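Local coordinates for protein endoglucanase EG-II (Hypocrea jecorina, PDB 3QR3) that hydrolyses internal beta-1,4-glucosidic bonds of cellulose, probably through the two-glutamate mechanism of family 5 glycoside hydrolases on a TIM-barrel catalytic domain, at residues A[186-191]-A[218-223]; A[191-196]-A[243-248]. All coordinates share one frame; numbering follows the deposited sequence.

Contact 1. Residues A[186-191]-A[218-223]; sequences WQSAGA and VHKYLD. With SO4 (sulfate ion), chain C; SO4 (sulfate ion), chain D.
A single beta bridge pairs Ser-188 with His-219, CA atoms 5.0 Å apart, and ties the loop after strand 179-182 to strand 214-219 of the TIM barrel. His-219 N gives a nearly straight hydrogen bond (171°) to Gln-187 O, 2.8 Å away, and Ala-189 N meets His-219 O at 2.9 Å, almost along the C=O axis. Gln-187 holds CB over the imidazole face, 4.2 Å from the His-219 ring centroid in a CH-pi contact, and its chain, extended beyond CG, carries the amide across the same ring, planes 40° apart, with OE1 above the rim. OE1 accepts from Glu-149 N and NE2 pairs with Asp-217 O, fixing the amide's rotation. His-219 ND1 is hydrogen-bonded to Glu-149 OE2; an alanine replacing this histidine would probably leave the Gln-187 amide less well packed and the Glu-149 carboxylate less firmly held. Ala-189 CB packs on Val-218 CB at 3.9 Å. Lys-220 bends to lay CD along Ser-188 OG, its NZ hydrogen-bonded to Asn-237 OD1. Ser-188, OG anti to its N (chi1 174°), makes an ST turn, accepting from Gly-190 N; OG also makes a very short hydrogen bond, 2.4 Å, to O1 of a sulfate, probably from the crystallisation liquor.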
loop_
_atom_site.group_PDB
_atom_site.type_symbol
_atom_site.label_atom_id
_atom_site.label_comp_id
_atom_site.label_asym_id
_atom_site.label_seq_id
_atom_site.Cartn_x
_atom_site.Cartn_y
_atom_site.Cartn_z
ATOM N N TRP A 186 -4.336 4.725 11.658
ATOM C CA TRP A 186 -4.610 3.925 10.475
ATOM C C TRP A 186 -4.115 4.640 9.218
ATOM O O TRP A 186 -4.712 4.524 8.146
ATOM C CB TRP A 186 -6.107 3.631 10.370
ATOM C CG TRP A 186 -6.720 3.159 11.648
ATOM C CD1 TRP A 186 -7.212 3.936 12.661
ATOM C CD2 TRP A 186 -6.942 1.795 12.047
ATOM N NE1 TRP A 186 -7.711 3.138 13.669
ATOM C CE2 TRP A 186 -7.557 1.824 13.318
ATOM C CE3 TRP A 186 -6.679 0.555 11.452
ATOM C CZ2 TRP A 186 -7.909 0.659 14.008
ATOM C CZ3 TRP A 186 -7.023 -0.604 12.144
ATOM C CH2 TRP A 186 -7.640 -0.542 13.402
ATOM N N GLN A 187 -3.021 5.382 9.356
ATOM C CA GLN A 187 -2.464 6.132 8.231
ATOM C C GLN A 187 -3.389 7.205 7.659
ATOM O O GLN A 187 -3.159 7.694 6.557
ATOM C CB GLN A 187 -2.070 5.181 7.106
ATOM C CG GLN A 187 -0.765 4.441 7.350
ATOM C CD GLN A 187 -0.364 3.616 6.143
ATOM O OE1 GLN A 187 -0.670 2.430 6.068
ATOM N NE2 GLN A 187 0.286 4.252 5.170
ATOM N N SER A 188 -4.421 7.591 8.393
ATOM C CA SER A 188 -5.360 8.572 7.852
ATOM C C SER A 188 -4.705 9.883 7.440
ATOM O O SER A 188 -3.976 10.514 8.217
ATOM C CB SER A 188 -6.497 8.864 8.828
ATOM O OG SER A 188 -7.285 9.927 8.312
ATOM N N ALA A 189 -4.971 10.290 6.203
ATOM C CA ALA A 189 -4.477 11.556 5.690
ATOM C C ALA A 189 -5.043 12.717 6.509
ATOM O O ALA A 189 -4.422 13.769 6.620
ATOM C CB ALA A 189 -4.841 11.706 4.192
ATOM N N GLY A 190 -6.231 12.524 7.071
ATOM C CA GLY A 190 -6.871 13.568 7.860
ATOM C C GLY A 190 -6.205 13.841 9.200
ATOM O O GLY A 190 -6.248 14.964 9.707
ATOM N N ALA A 191 -5.580 12.822 9.778
ATOM C CA ALA A 191 -4.981 12.944 11.109
ATOM C C ALA A 191 -3.458 13.034 11.051
ATOM O O ALA A 191 -2.804 13.184 12.082
ATOM C CB ALA A 191 -5.388 11.762 11.981
ATOM N N VAL A 218 -0.007 7.797 3.095
ATOM C CA VAL A 218 -1.300 7.978 3.762
ATOM C C VAL A 218 -2.420 7.167 3.120
ATOM O O VAL A 218 -2.301 6.739 1.977
ATOM C CB VAL A 218 -1.729 9.459 3.819
ATOM C CG1 VAL A 218 -0.783 10.262 4.725
ATOM C CG2 VAL A 218 -1.792 10.054 2.425
ATOM N N HIS A 219 -3.496 6.961 3.886
ATOM C CA HIS A 219 -4.716 6.310 3.440
ATOM C C HIS A 219 -5.884 7.260 3.667
ATOM O O HIS A 219 -5.846 8.083 4.575
ATOM C CB HIS A 219 -4.969 5.049 4.270
ATOM C CG HIS A 219 -4.025 3.929 3.974
ATOM N ND1 HIS A 219 -4.251 2.637 4.402
ATOM C CD2 HIS A 219 -2.869 3.896 3.270
ATOM C CE1 HIS A 219 -3.267 1.861 3.988
ATOM N NE2 HIS A 219 -2.415 2.599 3.296
ATOM N N LYS A 220 -6.938 7.136 2.870
ATOM C CA LYS A 220 -8.151 7.900 3.145
ATOM C C LYS A 220 -9.333 7.307 2.407
ATOM O O LYS A 220 -9.272 7.088 1.195
ATOM C CB LYS A 220 -7.984 9.376 2.759
ATOM C CG LYS A 220 -8.968 10.317 3.464
ATOM C CD LYS A 220 -8.808 10.261 4.992
ATOM C CE LYS A 220 -9.817 11.158 5.703
ATOM N NZ LYS A 220 -11.241 10.721 5.490
ATOM N N TYR A 221 -10.407 7.047 3.144
ATOM C CA TYR A 221 -11.643 6.560 2.552
ATOM C C TYR A 221 -12.692 7.661 2.501
ATOM O O TYR A 221 -12.485 8.765 3.015
ATOM C CB TYR A 221 -12.144 5.290 3.272
ATOM C CG TYR A 221 -11.251 4.127 2.936
ATOM C CD1 TYR A 221 -11.373 3.470 1.719
ATOM C CD2 TYR A 221 -10.239 3.734 3.792
ATOM C CE1 TYR A 221 -10.537 2.426 1.382
ATOM C CE2 TYR A 221 -9.397 2.694 3.463
ATOM C CZ TYR A 221 -9.548 2.047 2.259
ATOM O OH TYR A 221 -8.715 1.014 1.921
ATOM N N LEU A 222 -13.803 7.375 1.840
ATOM C CA LEU A 222 -14.742 8.432 1.491
ATOM C C LEU A 222 -16.107 8.236 2.132
ATOM O O LEU A 222 -17.012 9.039 1.920
ATOM C CB LEU A 222 -14.873 8.564 -0.032
ATOM C CG LEU A 222 -13.694 9.221 -0.774
ATOM C CD1 LEU A 222 -12.428 8.354 -0.726
ATOM C CD2 LEU A 222 -14.075 9.523 -2.220
ATOM N N ASP A 223 -16.253 7.179 2.923
ATOM C CA ASP A 223 -17.512 6.952 3.617
ATOM C C ASP A 223 -17.568 7.714 4.941
ATOM O O ASP A 223 -16.578 8.313 5.368
ATOM C CB ASP A 223 -17.821 5.456 3.784
ATOM C CG ASP A 223 -16.723 4.691 4.503
ATOM O OD1 ASP A 223 -15.621 5.249 4.701
ATOM O OD2 ASP A 223 -16.970 3.514 4.872
HETATM S S SO4 C . -9.640 11.854 10.097
HETATM O O1 SO4 C . -8.606 10.834 10.084
HETATM O O2 SO4 C . -9.264 12.937 11.005
HETATM O O3 SO4 C . -9.796 12.395 8.746
HETATM O O4 SO4 C . -10.891 11.243 10.536
HETATM S S SO4 D . -10.015 4.341 16.171
HETATM O O1 SO4 D . -9.389 3.034 16.341
HETATM O O2 SO4 D . -10.497 4.820 17.464
HETATM O O3 SO4 D . -9.031 5.283 15.653
HETATM O O4 SO4 D . -11.135 4.235 15.243
#

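Contact 2. Residues A[191-196]-A[243-248]; sequences AFISDG and SPLATW. With SO4 (sulfate ion), chain K.
Phe-192 and Trp-248 both carry CG anti to the backbone N (chi1 -175° and -177°), while Ile-193 sets CG1 beside its own N, and the three side chains converge between a loop and helix 238-251 on the outside of the TIM barrel. No hydrogen bond crosses; the contact is apolar packing. The extended outer arm of Ile-193 does most of the touching. Its CD1 meets Trp-248 CB at 3.5 Å, and CG1 lies over one face of the indole, offset toward the rim; the two side chains point opposite ways and overlap alongside each other. CD1 also reaches Leu-245 CD1, 4.1 Å away. Phe-192 meets Leu-245 at a slant, CD2 to CD1 at 4.0 Å, and Trp-248 CZ3 lies at the phenyl edge. Phe-216 of strand 214-219 meets both aromatic rings, and Ala-198 of helix 197-201 touches both. A type I turn from Ile-193 to Gly-196, closed by Gly-196 N on Ile-193 O at 3.0 Å, leads to the N-cap of helix 197-201. At the indole edge, Trp-248 NE1 donates to O4 of a sulfate, probably from the crystallisation liquor, 3.0 Å away at 163°.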
loop_
_atom_site.group_PDB
_atom_site.type_symbol
_atom_site.label_atom_id
_atom_site.label_comp_id
_atom_site.label_asym_id
_atom_site.label_seq_id
_atom_site.Cartn_x
_atom_site.Cartn_y
_atom_site.Cartn_z
ATOM N N ALA A 191 -5.580 12.822 9.778
ATOM C CA ALA A 191 -4.981 12.944 11.109
ATOM C C ALA A 191 -3.458 13.034 11.051
ATOM O O ALA A 191 -2.804 13.184 12.082
ATOM C CB ALA A 191 -5.388 11.762 11.981
ATOM N N PHE A 192 -2.906 12.931 9.846
ATOM C CA PHE A 192 -1.469 12.759 9.668
ATOM C C PHE A 192 -0.648 13.872 10.326
ATOM O O PHE A 192 0.378 13.607 10.955
ATOM C CB PHE A 192 -1.127 12.619 8.180
ATOM C CG PHE A 192 0.318 12.313 7.914
ATOM C CD1 PHE A 192 0.861 11.092 8.276
ATOM C CD2 PHE A 192 1.133 13.244 7.294
ATOM C CE1 PHE A 192 2.191 10.809 8.034
ATOM C CE2 PHE A 192 2.465 12.968 7.046
ATOM C CZ PHE A 192 2.994 11.750 7.416
ATOM N N ILE A 193 -1.103 15.111 10.201
ATOM C CA ILE A 193 -0.377 16.227 10.811
ATOM C C ILE A 193 -0.798 16.417 12.264
ATOM O O ILE A 193 0.042 16.487 13.163
ATOM C CB ILE A 193 -0.592 17.540 10.025
ATOM C CG1 ILE A 193 -0.029 17.395 8.612
ATOM C CG2 ILE A 193 0.051 18.723 10.749
ATOM C CD1 ILE A 193 -0.607 18.394 7.615
ATOM N N SER A 194 -2.104 16.484 12.494
ATOM C CA SER A 194 -2.622 16.794 13.825
ATOM C C SER A 194 -2.242 15.767 14.903
ATOM O O SER A 194 -2.108 16.132 16.063
ATOM C CB SER A 194 -4.140 16.986 13.789
ATOM O OG SER A 194 -4.796 15.780 13.431
ATOM N N ASP A 195 -2.075 14.495 14.538
ATOM C CA ASP A 195 -1.707 13.480 15.538
ATOM C C ASP A 195 -0.198 13.360 15.744
ATOM O O ASP A 195 0.266 12.484 16.483
ATOM C CB ASP A 195 -2.342 12.099 15.251
ATOM C CG ASP A 195 -1.640 11.330 14.122
ATOM O OD1 ASP A 195 -0.574 11.780 13.634
ATOM O OD2 ASP A 195 -2.172 10.259 13.724
ATOM N N GLY A 196 0.563 14.236 15.085
ATOM C CA GLY A 196 1.999 14.311 15.305
ATOM C C GLY A 196 2.846 13.373 14.461
ATOM O O GLY A 196 4.063 13.357 14.590
ATOM N N SER A 243 -6.166 19.204 1.202
ATOM C CA SER A 243 -5.735 20.599 1.064
ATOM C C SER A 243 -4.707 20.972 2.148
ATOM O O SER A 243 -3.594 21.399 1.824
ATOM C CB SER A 243 -6.929 21.573 1.048
ATOM O OG SER A 243 -6.478 22.926 0.931
ATOM N N PRO A 244 -5.059 20.790 3.435
ATOM C CA PRO A 244 -4.084 21.066 4.501
ATOM C C PRO A 244 -2.809 20.246 4.328
ATOM O O PRO A 244 -1.717 20.729 4.625
ATOM C CB PRO A 244 -4.801 20.613 5.772
ATOM C CG PRO A 244 -6.241 20.602 5.438
ATOM C CD PRO A 244 -6.367 20.377 3.965
ATOM N N LEU A 245 -2.935 19.004 3.868
ATOM C CA LEU A 245 -1.747 18.174 3.692
ATOM C C LEU A 245 -0.870 18.708 2.556
ATOM O O LEU A 245 0.346 18.787 2.690
ATOM C CB LEU A 245 -2.126 16.707 3.449
ATOM C CG LEU A 245 -0.967 15.722 3.283
ATOM C CD1 LEU A 245 0.044 15.849 4.437
ATOM C CD2 LEU A 245 -1.503 14.299 3.193
ATOM N N ALA A 246 -1.487 19.069 1.433
ATOM C CA ALA A 246 -0.738 19.629 0.306
ATOM C C ALA A 246 0.096 20.841 0.735
ATOM O O ALA A 246 1.278 20.956 0.392
ATOM C CB ALA A 246 -1.685 20.013 -0.842
ATOM N N THR A 247 -0.538 21.746 1.471
ATOM C CA THR A 247 0.124 22.949 1.963
ATOM C C THR A 247 1.334 22.588 2.806
ATOM O O THR A 247 2.430 23.117 2.594
ATOM C CB THR A 247 -0.838 23.790 2.816
ATOM O OG1 THR A 247 -1.959 24.177 2.010
ATOM C CG2 THR A 247 -0.132 25.048 3.362
ATOM N N TRP A 248 1.124 21.683 3.761
ATOM C CA TRP A 248 2.195 21.224 4.637
ATOM C C TRP A 248 3.339 20.582 3.842
ATOM O O TRP A 248 4.511 20.909 4.034
ATOM C CB TRP A 248 1.659 20.241 5.686
ATOM C CG TRP A 248 2.721 19.818 6.648
ATOM C CD1 TRP A 248 3.101 20.471 7.783
ATOM C CD2 TRP A 248 3.567 18.666 6.544
ATOM N NE1 TRP A 248 4.125 19.795 8.398
ATOM C CE2 TRP A 248 4.431 18.684 7.656
ATOM C CE3 TRP A 248 3.673 17.621 5.621
ATOM C CZ2 TRP A 248 5.391 17.694 7.873
ATOM C CZ3 TRP A 248 4.630 16.639 5.837
ATOM C CH2 TRP A 248 5.473 16.683 6.957
HETATM S S SO4 K . 7.083 19.573 11.031
HETATM O O1 SO4 K . 6.645 18.207 11.253
HETATM O O2 SO4 K . 7.677 20.091 12.260
HETATM O O3 SO4 K . 8.082 19.578 9.958
HETATM O O4 SO4 K . 5.919 20.383 10.672
#

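Contacts 1 and 2 are successive parts of one loop, 186-196, leaning first on strand 214-219 and then on helix 238-251, the helix that follows it. They share Ala-191, their centres lie about 11 Å apart, and they touch where Val-218 CG1 packs against Phe-192 CG at 3.9 Å. Contact 1 is the inner one: Tyr-221 OH bonds Glu-260 and His-219 bonds Glu-149, glutamates that are probably the catalytic pair, as in other family 5 enzymes. The Trp-186 side chain is about 4 Å from a bound magnesium, that of Phe-192 about 11 Å from one. Contact 2 packs farther out, its centre about 19 Å from the chain's centre against about 12 Å for contact 1.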